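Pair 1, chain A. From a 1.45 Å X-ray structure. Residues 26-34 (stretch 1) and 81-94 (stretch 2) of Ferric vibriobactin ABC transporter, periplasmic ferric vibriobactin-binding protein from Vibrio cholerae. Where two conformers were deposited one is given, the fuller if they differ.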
# COMPACT_ATOMS: atom_id res chain seq x y z
N ILE A 26 4.91 -6.66 18.96
CA ILE A 26 3.92 -6.86 17.91
C ILE A 26 4.47 -7.74 16.80
O ILE A 26 5.57 -7.51 16.31
CB ILE A 26 3.48 -5.51 17.30
CG1 ILE A 26 2.95 -4.55 18.38
CG2 ILE A 26 2.45 -5.73 16.20
CD1 ILE A 26 2.93 -3.09 17.96
N LEU A 27 3.68 -8.74 16.39
CA LEU A 27 4.06 -9.66 15.32
C LEU A 27 3.12 -9.45 14.14
O LEU A 27 1.90 -9.59 14.28
CB LEU A 27 4.00 -11.12 15.80
CG LEU A 27 4.57 -12.16 14.84
CD1 LEU A 27 5.22 -13.29 15.59
CD2 LEU A 27 3.47 -12.65 13.93
N SER A 28 3.68 -9.12 12.98
CA SER A 28 2.84 -8.93 11.81
C SER A 28 2.83 -10.15 10.92
O SER A 28 3.89 -10.68 10.56
CB SER A 28 3.32 -7.74 10.99
OG SER A 28 2.56 -7.66 9.80
N THR A 29 1.62 -10.63 10.60
CA THR A 29 1.49 -11.76 9.68
C THR A 29 1.27 -11.33 8.23
O THR A 29 1.10 -12.19 7.36
CB THR A 29 0.34 -12.73 10.07
OG1 THR A 29 -0.93 -12.10 9.86
CG2 THR A 29 0.46 -13.15 11.53
N ALA A 30 1.26 -10.01 8.00
CA ALA A 30 0.99 -9.46 6.66
C ALA A 30 2.07 -8.44 6.29
O ALA A 30 2.13 -7.34 6.85
CB ALA A 30 -0.42 -8.80 6.59
N VAL A 31 2.91 -8.81 5.33
CA VAL A 31 4.01 -7.95 4.91
C VAL A 31 3.51 -6.54 4.52
O VAL A 31 4.18 -5.55 4.79
CB VAL A 31 4.83 -8.64 3.78
CG1 VAL A 31 3.99 -8.79 2.50
CG2 VAL A 31 6.14 -7.89 3.51
N THR A 32 2.32 -6.45 3.93
CA THR A 32 1.78 -5.12 3.59
C THR A 32 1.63 -4.24 4.82
O THR A 32 1.94 -3.06 4.77
CB THR A 32 0.41 -5.21 2.89
OG1 THR A 32 0.55 -5.94 1.68
CG2 THR A 32 -0.11 -3.81 2.54
N VAL A 33 1.17 -4.81 5.93
CA VAL A 33 0.86 -3.98 7.08
C VAL A 33 2.13 -3.54 7.79
O VAL A 33 2.14 -2.52 8.47
CB VAL A 33 -0.02 -4.75 8.04
CG1 VAL A 33 -0.23 -3.97 9.34
CG2 VAL A 33 -1.35 -5.04 7.37
N THR A 34 3.21 -4.31 7.63
CA THR A 34 4.44 -4.02 8.36
C THR A 34 5.02 -2.62 8.06
O THR A 34 5.54 -1.94 8.95
CB THR A 34 5.45 -5.14 8.11
OG1 THR A 34 4.87 -6.35 8.60
CG2 THR A 34 6.76 -4.89 8.83
N SER A 81 7.11 -20.53 15.27
CA SER A 81 7.82 -19.26 15.26
C SER A 81 7.03 -18.19 16.01
O SER A 81 7.62 -17.38 16.73
CB SER A 81 8.16 -18.82 13.83
OG SER A 81 7.00 -18.50 13.07
N VAL A 82 5.71 -18.20 15.87
CA VAL A 82 4.88 -17.22 16.61
C VAL A 82 5.01 -17.44 18.12
O VAL A 82 5.23 -16.49 18.87
CB VAL A 82 3.40 -17.28 16.19
CG1 VAL A 82 2.60 -16.21 16.96
CG2 VAL A 82 3.27 -17.04 14.70
N TYR A 83 4.88 -18.69 18.57
CA TYR A 83 5.05 -19.02 19.98
C TYR A 83 6.40 -18.53 20.50
O TYR A 83 6.48 -17.92 21.57
CB TYR A 83 4.91 -20.53 20.23
CG TYR A 83 3.48 -21.03 20.35
CD1 TYR A 83 2.82 -21.00 21.58
CD2 TYR A 83 2.80 -21.52 19.25
CE1 TYR A 83 1.51 -21.46 21.69
CE2 TYR A 83 1.50 -21.98 19.35
CZ TYR A 83 0.85 -21.93 20.57
OH TYR A 83 -0.45 -22.38 20.66
N VAL A 84 7.46 -18.79 19.75
CA VAL A 84 8.80 -18.46 20.25
C VAL A 84 9.02 -16.95 20.34
O VAL A 84 9.71 -16.47 21.25
CB VAL A 84 9.92 -19.15 19.42
CG1 VAL A 84 11.29 -18.67 19.87
CG2 VAL A 84 9.81 -20.67 19.55
N GLU A 85 8.42 -16.19 19.43
CA GLU A 85 8.55 -14.73 19.48
C GLU A 85 7.82 -14.12 20.68
O GLU A 85 8.08 -12.98 21.06
CB GLU A 85 8.05 -14.10 18.18
CG GLU A 85 8.94 -14.38 16.98
CD GLU A 85 10.36 -13.91 17.18
OE1 GLU A 85 11.29 -14.75 17.06
OE2 GLU A 85 10.57 -12.72 17.50
N GLN A 86 6.90 -14.89 21.28
CA GLN A 86 6.10 -14.42 22.42
C GLN A 86 5.52 -13.02 22.22
O GLN A 86 5.79 -12.10 22.99
CB GLN A 86 6.87 -14.49 23.74
CG GLN A 86 7.26 -15.91 24.14
CD GLN A 86 6.90 -16.23 25.57
OE1 GLN A 86 5.82 -15.87 26.05
NE2 GLN A 86 7.79 -16.92 26.27
N PRO A 87 4.70 -12.86 21.17
CA PRO A 87 4.12 -11.54 20.90
C PRO A 87 2.98 -11.23 21.86
O PRO A 87 2.42 -12.14 22.48
CB PRO A 87 3.59 -11.69 19.48
CG PRO A 87 3.25 -13.15 19.37
CD PRO A 87 4.26 -13.88 20.20
N ASP A 88 2.64 -9.96 21.98
CA ASP A 88 1.45 -9.56 22.72
C ASP A 88 0.39 -8.91 21.82
O ASP A 88 -0.65 -8.44 22.29
CB ASP A 88 1.78 -8.67 23.92
CG ASP A 88 2.56 -7.42 23.54
OD1 ASP A 88 2.72 -7.12 22.33
OD2 ASP A 88 3.00 -6.72 24.49
N LEU A 89 0.66 -8.89 20.52
CA LEU A 89 -0.36 -8.51 19.54
C LEU A 89 0.04 -9.15 18.23
O LEU A 89 1.19 -9.03 17.82
CB LEU A 89 -0.45 -6.99 19.37
CG LEU A 89 -1.52 -6.51 18.39
CD1 LEU A 89 -2.93 -6.76 18.94
CD2 LEU A 89 -1.35 -5.03 18.06
N ILE A 90 -0.91 -9.78 17.55
CA ILE A 90 -0.68 -10.36 16.23
C ILE A 90 -1.59 -9.67 15.23
O ILE A 90 -2.80 -9.56 15.46
CB ILE A 90 -0.95 -11.90 16.24
CG1 ILE A 90 0.01 -12.60 17.20
CG2 ILE A 90 -0.81 -12.50 14.83
CD1 ILE A 90 -0.39 -14.03 17.55
N VAL A 91 -1.01 -9.19 14.12
CA VAL A 91 -1.78 -8.44 13.14
C VAL A 91 -1.98 -9.23 11.86
O VAL A 91 -1.02 -9.84 11.35
CB VAL A 91 -1.13 -7.08 12.80
CG1 VAL A 91 -2.06 -6.27 11.92
CG2 VAL A 91 -0.79 -6.33 14.08
N VAL A 92 -3.22 -9.26 11.39
CA VAL A 92 -3.63 -10.06 10.24
C VAL A 92 -4.36 -9.18 9.23
O VAL A 92 -5.09 -8.28 9.62
CB VAL A 92 -4.58 -11.22 10.69
CG1 VAL A 92 -4.98 -12.09 9.52
CG2 VAL A 92 -3.94 -12.08 11.77
N SER A 93 -4.16 -9.44 7.94
CA SER A 93 -4.86 -8.71 6.89
C SER A 93 -6.06 -9.48 6.40
O SER A 93 -6.09 -10.72 6.45
CB SER A 93 -3.92 -8.37 5.73
OG SER A 93 -3.49 -9.53 5.08
N MET A 94 -7.04 -8.73 5.93
CA MET A 94 -8.34 -9.26 5.52
C MET A 94 -8.32 -9.93 4.14
O MET A 94 -8.98 -10.96 3.93
CB MET A 94 -9.34 -8.10 5.50
CG MET A 94 -10.77 -8.48 5.19
SD MET A 94 -11.48 -9.34 6.59
CE MET A 94 -13.22 -9.26 6.18
O HOH W 1 -2.39 -11.38 7.46

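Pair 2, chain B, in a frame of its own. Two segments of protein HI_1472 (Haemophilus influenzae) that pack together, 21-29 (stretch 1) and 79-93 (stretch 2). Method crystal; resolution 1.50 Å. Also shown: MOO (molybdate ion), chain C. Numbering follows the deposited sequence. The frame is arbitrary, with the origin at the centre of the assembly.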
# COMPACT_ATOMS: atom_id res chain seq x y z
N ALA B 21 -0.87 -0.99 -21.28
CA ALA B 21 -0.06 -1.56 -20.21
C ALA B 21 -0.93 -2.62 -19.53
O ALA B 21 -2.19 -2.44 -19.42
CB ALA B 21 0.22 -0.43 -19.19
N VAL B 22 -0.25 -3.63 -18.98
CA VAL B 22 -1.03 -4.59 -18.14
C VAL B 22 -0.44 -4.42 -16.74
O VAL B 22 0.77 -4.41 -16.60
CB VAL B 22 -0.90 -6.01 -18.73
CG1 VAL B 22 -1.41 -7.05 -17.69
CG2 VAL B 22 -1.84 -6.03 -19.96
N VAL B 23 -1.29 -4.23 -15.73
CA VAL B 23 -0.75 -3.88 -14.42
C VAL B 23 -1.06 -5.00 -13.41
O VAL B 23 -2.20 -5.13 -12.98
CB VAL B 23 -1.34 -2.50 -13.89
CG1 VAL B 23 -0.72 -2.27 -12.51
CG2 VAL B 23 -0.93 -1.39 -14.89
N LEU B 24 -0.03 -5.83 -13.16
CA LEU B 24 -0.23 -7.05 -12.32
C LEU B 24 0.11 -6.88 -10.83
O LEU B 24 0.69 -7.76 -10.19
CB LEU B 24 0.50 -8.29 -12.96
CG LEU B 24 0.06 -8.64 -14.46
CD1 LEU B 24 0.83 -9.88 -14.87
CD2 LEU B 24 -1.49 -8.77 -14.61
N GLN B 25 -0.14 -5.68 -10.34
CA GLN B 25 0.18 -5.32 -8.94
C GLN B 25 -0.83 -4.24 -8.57
O GLN B 25 -0.96 -3.23 -9.32
CB GLN B 25 1.61 -4.78 -8.87
CG GLN B 25 2.08 -4.69 -7.35
CD GLN B 25 3.07 -3.62 -7.07
OE1 GLN B 25 4.17 -3.92 -6.51
NE2 GLN B 25 2.80 -2.39 -7.49
N HIS B 26 -1.62 -4.37 -7.46
CA HIS B 26 -2.58 -3.41 -7.00
C HIS B 26 -2.00 -2.06 -6.56
O HIS B 26 -2.58 -1.02 -6.76
CB HIS B 26 -3.46 -3.98 -5.85
CG HIS B 26 -2.68 -4.60 -4.72
ND1 HIS B 26 -1.87 -5.70 -4.90
CD2 HIS B 26 -2.64 -4.32 -3.39
CE1 HIS B 26 -1.34 -6.07 -3.74
NE2 HIS B 26 -1.73 -5.19 -2.83
N GLN B 27 -0.77 -2.12 -6.03
CA GLN B 27 -0.14 -0.86 -5.56
C GLN B 27 0.14 0.04 -6.74
O GLN B 27 -0.19 1.25 -6.75
CB GLN B 27 1.14 -1.07 -4.79
CG GLN B 27 0.71 -1.85 -3.49
CD GLN B 27 0.97 -3.31 -3.56
OE1 GLN B 27 1.00 -3.93 -4.62
NE2 GLN B 27 1.14 -3.90 -2.35
N THR B 28 0.77 -0.55 -7.76
CA THR B 28 1.01 0.28 -8.96
C THR B 28 -0.36 0.69 -9.60
O THR B 28 -0.47 1.81 -10.08
CB THR B 28 1.76 -0.53 -9.98
OG1 THR B 28 3.12 -0.73 -9.56
CG2 THR B 28 1.73 0.16 -11.35
N LEU B 29 -1.39 -0.18 -9.62
CA LEU B 29 -2.68 0.16 -10.18
C LEU B 29 -3.22 1.42 -9.48
O LEU B 29 -3.69 2.30 -10.15
CB LEU B 29 -3.65 -1.07 -10.09
CG LEU B 29 -5.04 -0.88 -10.73
CD1 LEU B 29 -4.89 -0.25 -12.19
CD2 LEU B 29 -5.64 -2.27 -10.78
N SER B 79 -3.64 -15.45 -22.75
CA SER B 79 -4.58 -14.39 -22.58
C SER B 79 -3.85 -13.04 -22.72
O SER B 79 -4.44 -12.09 -23.29
CB SER B 79 -5.23 -14.42 -21.16
OG SER B 79 -6.23 -15.46 -21.16
N LEU B 80 -2.63 -12.96 -22.20
CA LEU B 80 -1.90 -11.68 -22.17
C LEU B 80 -1.58 -11.22 -23.63
O LEU B 80 -1.86 -10.05 -24.02
CB LEU B 80 -0.60 -11.89 -21.41
CG LEU B 80 0.33 -10.68 -21.32
CD1 LEU B 80 -0.36 -9.50 -20.57
CD2 LEU B 80 1.64 -11.00 -20.66
N LEU B 81 -1.06 -12.15 -24.46
CA LEU B 81 -0.81 -11.77 -25.86
C LEU B 81 -2.03 -11.25 -26.65
O LEU B 81 -1.84 -10.42 -27.54
CB LEU B 81 -0.11 -12.89 -26.68
CG LEU B 81 1.29 -13.18 -26.18
CD1 LEU B 81 1.82 -14.45 -26.83
CD2 LEU B 81 2.26 -11.99 -26.55
N ALA B 82 -3.23 -11.72 -26.39
CA ALA B 82 -4.37 -11.26 -27.15
C ALA B 82 -4.62 -9.72 -26.88
O ALA B 82 -5.28 -9.02 -27.68
CB ALA B 82 -5.60 -12.08 -26.80
N LEU B 83 -4.21 -9.25 -25.68
CA LEU B 83 -4.35 -7.84 -25.32
C LEU B 83 -3.37 -6.93 -26.07
O LEU B 83 -3.46 -5.66 -25.98
CB LEU B 83 -4.19 -7.55 -23.81
CG LEU B 83 -5.15 -8.40 -23.03
CD1 LEU B 83 -4.68 -8.12 -21.51
CD2 LEU B 83 -6.55 -7.90 -23.31
N LYS B 84 -2.38 -7.52 -26.78
CA LYS B 84 -1.39 -6.70 -27.47
C LYS B 84 -0.73 -5.68 -26.51
O LYS B 84 -0.62 -4.46 -26.86
CB LYS B 84 -1.98 -5.97 -28.71
CG LYS B 84 -2.45 -7.10 -29.78
CD LYS B 84 -2.96 -6.43 -31.10
CE LYS B 84 -3.53 -7.57 -32.03
NZ LYS B 84 -4.34 -6.89 -33.11
N PRO B 85 -0.27 -6.18 -25.32
CA PRO B 85 0.30 -5.16 -24.37
C PRO B 85 1.59 -4.56 -24.86
O PRO B 85 2.34 -5.19 -25.67
CB PRO B 85 0.56 -5.94 -23.12
CG PRO B 85 0.53 -7.39 -23.52
CD PRO B 85 -0.09 -7.56 -24.85
N ASP B 86 1.86 -3.34 -24.43
CA ASP B 86 3.18 -2.76 -24.71
C ASP B 86 4.14 -2.74 -23.50
O ASP B 86 5.35 -2.50 -23.64
CB ASP B 86 3.05 -1.38 -25.39
CG ASP B 86 2.06 -0.42 -24.71
OD1 ASP B 86 1.58 -0.69 -23.57
OD2 ASP B 86 1.66 0.65 -25.31
N VAL B 87 3.58 -3.03 -22.30
CA VAL B 87 4.41 -3.20 -21.08
C VAL B 87 3.57 -3.95 -20.05
O VAL B 87 2.37 -3.78 -20.11
CB VAL B 87 4.84 -1.77 -20.50
CG1 VAL B 87 3.59 -0.93 -20.07
CG2 VAL B 87 5.98 -1.89 -19.42
N VAL B 88 4.20 -4.68 -19.13
CA VAL B 88 3.57 -5.34 -17.95
C VAL B 88 4.33 -4.83 -16.75
O VAL B 88 5.59 -4.97 -16.70
CB VAL B 88 3.70 -6.86 -18.01
CG1 VAL B 88 3.02 -7.59 -16.83
CG2 VAL B 88 2.94 -7.35 -19.35
N PHE B 89 3.58 -4.30 -15.81
CA PHE B 89 4.13 -4.00 -14.48
C PHE B 89 3.88 -5.20 -13.63
O PHE B 89 2.80 -5.72 -13.65
CB PHE B 89 3.37 -2.84 -13.81
CG PHE B 89 3.67 -1.50 -14.44
CD1 PHE B 89 4.68 -0.65 -13.89
CD2 PHE B 89 2.93 -1.08 -15.54
CE1 PHE B 89 4.94 0.64 -14.52
CE2 PHE B 89 3.17 0.19 -16.13
CZ PHE B 89 4.15 1.04 -15.56
N VAL B 90 4.94 -5.63 -12.94
CA VAL B 90 4.80 -6.76 -12.00
C VAL B 90 5.24 -6.28 -10.62
O VAL B 90 6.04 -5.32 -10.51
CB VAL B 90 5.63 -8.02 -12.45
CG1 VAL B 90 5.09 -8.46 -13.86
CG2 VAL B 90 7.19 -7.82 -12.42
N THR B 91 4.86 -7.03 -9.57
CA THR B 91 5.40 -6.76 -8.20
C THR B 91 6.87 -7.25 -8.12
O THR B 91 7.29 -8.23 -8.75
CB THR B 91 4.49 -7.41 -7.19
OG1 THR B 91 4.70 -6.85 -5.87
CG2 THR B 91 4.56 -8.93 -7.21
N ASN B 92 7.61 -6.63 -7.18
CA ASN B 92 8.99 -6.92 -7.03
C ASN B 92 9.31 -8.37 -6.70
O ASN B 92 10.33 -8.85 -7.08
CB ASN B 92 9.64 -6.00 -6.00
CG ASN B 92 8.95 -6.10 -4.65
OD1 ASN B 92 7.73 -5.80 -4.52
ND2 ASN B 92 9.66 -6.67 -3.71
N TYR B 93 8.43 -9.08 -6.00
CA TYR B 93 8.72 -10.45 -5.66
C TYR B 93 8.12 -11.42 -6.67
O TYR B 93 8.05 -12.66 -6.41
CB TYR B 93 8.20 -10.70 -4.21
CG TYR B 93 6.68 -10.59 -4.03
CD1 TYR B 93 5.84 -11.69 -4.35
CD2 TYR B 93 6.10 -9.45 -3.49
CE1 TYR B 93 4.43 -11.59 -4.22
CE2 TYR B 93 4.69 -9.36 -3.37
CZ TYR B 93 3.88 -10.43 -3.69
OH TYR B 93 2.53 -10.38 -3.51
MO MOO C . 0.07 -5.10 0.75
O1 MOO C . -0.33 -5.19 2.39
O2 MOO C . 1.17 -6.35 0.30
O3 MOO C . 0.81 -3.61 0.42
O4 MOO C . -1.40 -5.06 -0.10
O HOH W 2 3.14 -9.19 -10.34
O HOH W 3 2.32 -6.33 -4.55

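The sharpest difference between the two pairs lies where the first strand gives way to the helix. In pair 1, T29(A) turns its hydroxyl onto the neighbouring strand: OG1 of T29(A) donates to O of V91(A) at 2.7 Å, the same carbonyl that receives N of T29(A) at 2.9 Å. In pair 2 the matching residue is L24(B), which keeps the backbone bond, from its N to O of F89(B) at 2.9 Å, but has no polar group to add a second. Both side chains also pack on the second strand, CG2 of T29(A) lying 3.6 Å from CG2 of I90(A) and CD1 of L24(B) 3.7 Å from CG1 of V88(B).

Around this point the backbones are nearly identical, with 14 central residues superposing to 0.6 Å. Each pair sets a short strand beside a second strand running parallel to it, and the first strand leads into a helix. The register is the same: I26(A), L27(A) and S28(A) face L89(A), I90(A) and V91(A), as A21(B), V22(B) and V23(B) face V87(B), V88(B) and F89(B). L27(A) and V22(B) anchor the ladder, each donating its N to O of L89(A) or V87(B) and accepting from N of V91(A) or F89(B), all at 2.9 Å. The buried areas, 607 and 603 Å², are almost equal.

On the face carrying I26(A) and V91(A), volume is exchanged across the strands. In pair 1 two branched chains of moderate size meet, CG2 of I26(A) lying 3.9 Å from CG2 of V91(A), while CG1 of V33(A) reaches CG1 of V91(A) at 3.9 Å. In pair 2 the first strand offers the small A21(B), and the second supplies the large F89(B). CB of A21(B) sits at the ring edge, 4.3 Å from CE2 of F89(B), and T28(B), the counterpart of V33(A), places its methyl CG2 over one ring face, 4.3 Å from the ring centroid of F89(B).

The opposite face is solved more alike. L27(A) and V22(B) each enter a pocket formed by the preceding helix, the turn after it and the strand. The long L27(A) brings CD1 to 3.9 Å from CB of E85(A) and CB to 3.7 Å from CB of P87(A). The shorter V22(B) is met by the ends of two leucines: its CG2 lies 3.8 Å from CD1 of L80(B), which is longer than its counterpart V82(A), and 3.9 Å from CD1 of L83(B), whereas E85(A), the counterpart of L83(B), comes closest to L27(A) with its CB.

Water bridges the strand ends in both pairs, but from different atoms. Water 1 donates to OG1 of T29(A) at 2.9 Å and accepts from N of S93(A) at 2.7 Å; water 2 donates to the backbone O of L24(B) at 2.8 Å and accepts from N of T91(B) at 2.9 Å. In pair 2 the helix start also holds molybdate: NE2 of H26(B) donates to its O4 and NE2 of Q27(B) to its O3, each at 2.8 Å, at positions occupied in pair 1 by V31(A) and T32(A).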